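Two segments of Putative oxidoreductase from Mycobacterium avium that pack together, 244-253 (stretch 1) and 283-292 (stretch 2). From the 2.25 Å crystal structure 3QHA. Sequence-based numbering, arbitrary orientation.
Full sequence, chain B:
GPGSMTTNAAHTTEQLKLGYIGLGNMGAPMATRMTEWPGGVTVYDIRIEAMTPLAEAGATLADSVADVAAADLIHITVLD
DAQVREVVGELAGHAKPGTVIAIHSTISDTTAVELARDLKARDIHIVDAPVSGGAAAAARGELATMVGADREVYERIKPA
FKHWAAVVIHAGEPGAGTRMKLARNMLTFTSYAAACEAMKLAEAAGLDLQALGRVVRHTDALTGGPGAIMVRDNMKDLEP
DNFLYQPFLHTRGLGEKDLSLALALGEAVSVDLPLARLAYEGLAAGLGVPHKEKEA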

# COMPACT_ATOMS: atom_id res chain seq x y z
N LEU B 244 -3.41 -4.99 20.64
CA LEU B 244 -3.16 -3.93 19.66
C LEU B 244 -3.16 -2.52 20.25
O LEU B 244 -2.86 -1.56 19.54
CB LEU B 244 -4.17 -4.01 18.51
CG LEU B 244 -4.14 -5.28 17.65
CD1 LEU B 244 -5.27 -5.26 16.63
CD2 LEU B 244 -2.80 -5.43 16.96
N TYR B 245 -3.49 -2.37 21.54
CA TYR B 245 -3.68 -1.04 22.12
C TYR B 245 -2.42 -0.17 22.09
O TYR B 245 -2.44 0.93 21.55
CB TYR B 245 -4.21 -1.14 23.55
CG TYR B 245 -4.48 0.20 24.23
CD1 TYR B 245 -5.69 0.87 24.05
CD2 TYR B 245 -3.53 0.79 25.06
CE1 TYR B 245 -5.94 2.09 24.67
CE2 TYR B 245 -3.77 2.00 25.69
CZ TYR B 245 -4.98 2.65 25.49
OH TYR B 245 -5.22 3.85 26.11
N GLN B 246 -1.32 -0.65 22.68
CA GLN B 246 -0.09 0.15 22.73
C GLN B 246 0.51 0.38 21.34
O GLN B 246 0.96 1.49 21.05
CB GLN B 246 0.95 -0.45 23.69
CG GLN B 246 0.64 -0.25 25.17
CD GLN B 246 0.60 1.22 25.60
OE1 GLN B 246 1.27 2.07 25.01
NE2 GLN B 246 -0.16 1.51 26.65
N PRO B 247 0.51 -0.65 20.47
CA PRO B 247 0.96 -0.41 19.10
C PRO B 247 0.14 0.62 18.33
O PRO B 247 0.71 1.47 17.65
CB PRO B 247 0.84 -1.79 18.45
CG PRO B 247 0.98 -2.74 19.57
CD PRO B 247 0.35 -2.08 20.75
N PHE B 248 -1.19 0.56 18.44
CA PHE B 248 -2.06 1.51 17.73
C PHE B 248 -1.97 2.92 18.32
O PHE B 248 -2.04 3.91 17.59
CB PHE B 248 -3.51 1.02 17.69
CG PHE B 248 -3.82 0.15 16.50
CD1 PHE B 248 -2.91 -0.79 16.04
CD2 PHE B 248 -5.02 0.30 15.82
CE1 PHE B 248 -3.19 -1.58 14.93
CE2 PHE B 248 -5.32 -0.48 14.70
CZ PHE B 248 -4.40 -1.42 14.26
N LEU B 249 -1.81 3.00 19.64
CA LEU B 249 -1.61 4.27 20.31
C LEU B 249 -0.32 4.93 19.82
O LEU B 249 -0.30 6.12 19.50
CB LEU B 249 -1.57 4.07 21.83
CG LEU B 249 -1.85 5.30 22.68
CD1 LEU B 249 -3.27 5.78 22.44
CD2 LEU B 249 -1.64 4.97 24.16
N HIS B 250 0.75 4.14 19.75
CA HIS B 250 2.03 4.57 19.17
C HIS B 250 1.84 5.04 17.72
O HIS B 250 2.36 6.08 17.33
CB HIS B 250 3.04 3.42 19.28
CG HIS B 250 4.40 3.73 18.72
ND1 HIS B 250 5.24 4.67 19.27
CD2 HIS B 250 5.08 3.17 17.70
CE1 HIS B 250 6.38 4.70 18.59
NE2 HIS B 250 6.30 3.80 17.63
N THR B 251 1.08 4.28 16.93
CA THR B 251 0.76 4.66 15.55
C THR B 251 -0.05 5.96 15.46
O THR B 251 0.17 6.78 14.57
CB THR B 251 0.01 3.52 14.82
OG1 THR B 251 0.87 2.38 14.71
CG2 THR B 251 -0.42 3.96 13.42
N ARG B 252 -0.99 6.16 16.39
CA ARG B 252 -1.74 7.42 16.47
C ARG B 252 -0.80 8.60 16.73
O ARG B 252 -0.94 9.66 16.12
CB ARG B 252 -2.79 7.36 17.58
CG ARG B 252 -3.64 8.61 17.69
CD ARG B 252 -4.50 8.58 18.93
NE ARG B 252 -3.76 8.96 20.12
CZ ARG B 252 -4.28 9.03 21.35
NH1 ARG B 252 -5.57 8.74 21.55
NH2 ARG B 252 -3.52 9.39 22.38
N GLY B 253 0.14 8.41 17.66
CA GLY B 253 1.12 9.45 17.99
C GLY B 253 1.99 9.82 16.81
O GLY B 253 2.12 10.99 16.47
N LEU B 283 -8.09 10.03 12.12
CA LEU B 283 -7.21 8.86 12.27
C LEU B 283 -7.40 8.16 13.61
O LEU B 283 -7.61 6.95 13.66
CB LEU B 283 -5.74 9.25 12.12
CG LEU B 283 -4.75 8.09 12.20
CD1 LEU B 283 -4.94 7.15 11.01
CD2 LEU B 283 -3.33 8.63 12.25
N ALA B 284 -7.30 8.94 14.69
CA ALA B 284 -7.41 8.41 16.05
C ALA B 284 -8.68 7.58 16.22
O ALA B 284 -8.63 6.46 16.73
CB ALA B 284 -7.38 9.55 17.06
N ALA B 285 -9.81 8.13 15.78
CA ALA B 285 -11.10 7.44 15.86
C ALA B 285 -11.13 6.19 14.98
O ALA B 285 -11.61 5.14 15.41
CB ALA B 285 -12.24 8.38 15.46
N GLY B 286 -10.61 6.31 13.77
CA GLY B 286 -10.53 5.18 12.84
C GLY B 286 -9.73 4.02 13.41
O GLY B 286 -10.12 2.87 13.25
N LEU B 287 -8.62 4.33 14.08
CA LEU B 287 -7.78 3.31 14.73
C LEU B 287 -8.40 2.69 15.99
O LEU B 287 -7.85 1.73 16.54
CB LEU B 287 -6.42 3.90 15.10
CG LEU B 287 -5.50 4.31 13.94
CD1 LEU B 287 -4.32 5.11 14.47
CD2 LEU B 287 -5.02 3.08 13.17
N GLY B 288 -9.53 3.23 16.45
CA GLY B 288 -10.15 2.74 17.68
C GLY B 288 -9.42 3.17 18.94
O GLY B 288 -9.58 2.55 19.99
N VAL B 289 -8.60 4.22 18.83
CA VAL B 289 -7.97 4.85 19.99
C VAL B 289 -8.22 6.36 19.93
O VAL B 289 -7.29 7.15 19.76
CB VAL B 289 -6.45 4.54 20.07
CG1 VAL B 289 -6.22 3.11 20.52
CG2 VAL B 289 -5.76 4.81 18.74
N PRO B 290 -9.50 6.77 20.08
CA PRO B 290 -9.84 8.19 20.06
C PRO B 290 -9.28 8.92 21.27
O PRO B 290 -8.91 8.29 22.27
CB PRO B 290 -11.37 8.17 20.11
CG PRO B 290 -11.71 6.91 20.80
CD PRO B 290 -10.68 5.92 20.33
N HIS B 291 -9.23 10.25 21.19
CA HIS B 291 -8.78 11.07 22.31
C HIS B 291 -9.91 11.23 23.33
O HIS B 291 -11.09 11.28 22.97
CB HIS B 291 -8.30 12.43 21.82
CG HIS B 291 -7.07 12.35 20.97
ND1 HIS B 291 -5.80 12.34 21.50
CD2 HIS B 291 -6.92 12.27 19.62
CE1 HIS B 291 -4.92 12.26 20.52
NE2 HIS B 291 -5.57 12.22 19.37
N LYS B 292 -9.52 11.33 24.60
CA LYS B 292 -10.48 11.37 25.71
C LYS B 292 -10.79 12.80 26.15
O LYS B 292 -10.09 13.74 25.78
CB LYS B 292 -9.93 10.58 26.90

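The two stretches bury 485 Å² between them, and Arg-252 contributes the largest share. Its chi1 and chi2 are both t, so the aliphatic chain leaves the helix extended; Arg-252 CD passes 3.6 Å from Ala-284 CB, against the short methyl. Chi3 then turns to p (80°), and the guanidinium reaches the segment beyond the end of the second helix. There Arg-252 NH1 donates a hydrogen bond to the carbonyl of Val-289 (NH1 to O, 2.9 Å), an acceptor lying near the guanidinium plane. The flat group also stacks on the ring of His-291, with centres 3.8 Å apart and planes inclined by 17°. His-291 adopts chi1 m and chi2 -86°, which presents a ring face to the arginine while its NE2 is hydrogen-bonded elsewhere in the structure.

A Schellman motif closes the second helix just before this segment. Gly-288 has positive phi (74°), a conformation that favours glycine; Gly-288 N bonds back to Ala-285 O at 3.0 Å and Val-289 N to Ala-284 O at 3.1 Å. Val-289 follows with its CA-to-CB bond directed toward the first helix, where its branched side chain meets several partners. Its CG1 lies 4.2 Å from Tyr-245 CD1, and its CB is 4.2 Å from Leu-249 CD1. Leu-249 starts away from the contact, but its t,p rotamer brings the end of the side chain back to Val-289. Tyr-245, with chi1 t, likewise starts sideways and ends nearer.

Leu-287 and Phe-248, buried and apolar like Val-289, each point toward the other stretch and form the neighbouring apolar contact, Phe-248 CD2 to Leu-287 CD2 at 3.8 Å. The m,t rotamer of Leu-287 places its CD1 4.2 Å from Thr-251 CG2. Phe-248, with chi1 at -89°, also turns a ring edge to the backbone, its CD2 lying 3.3 Å from Leu-287 O.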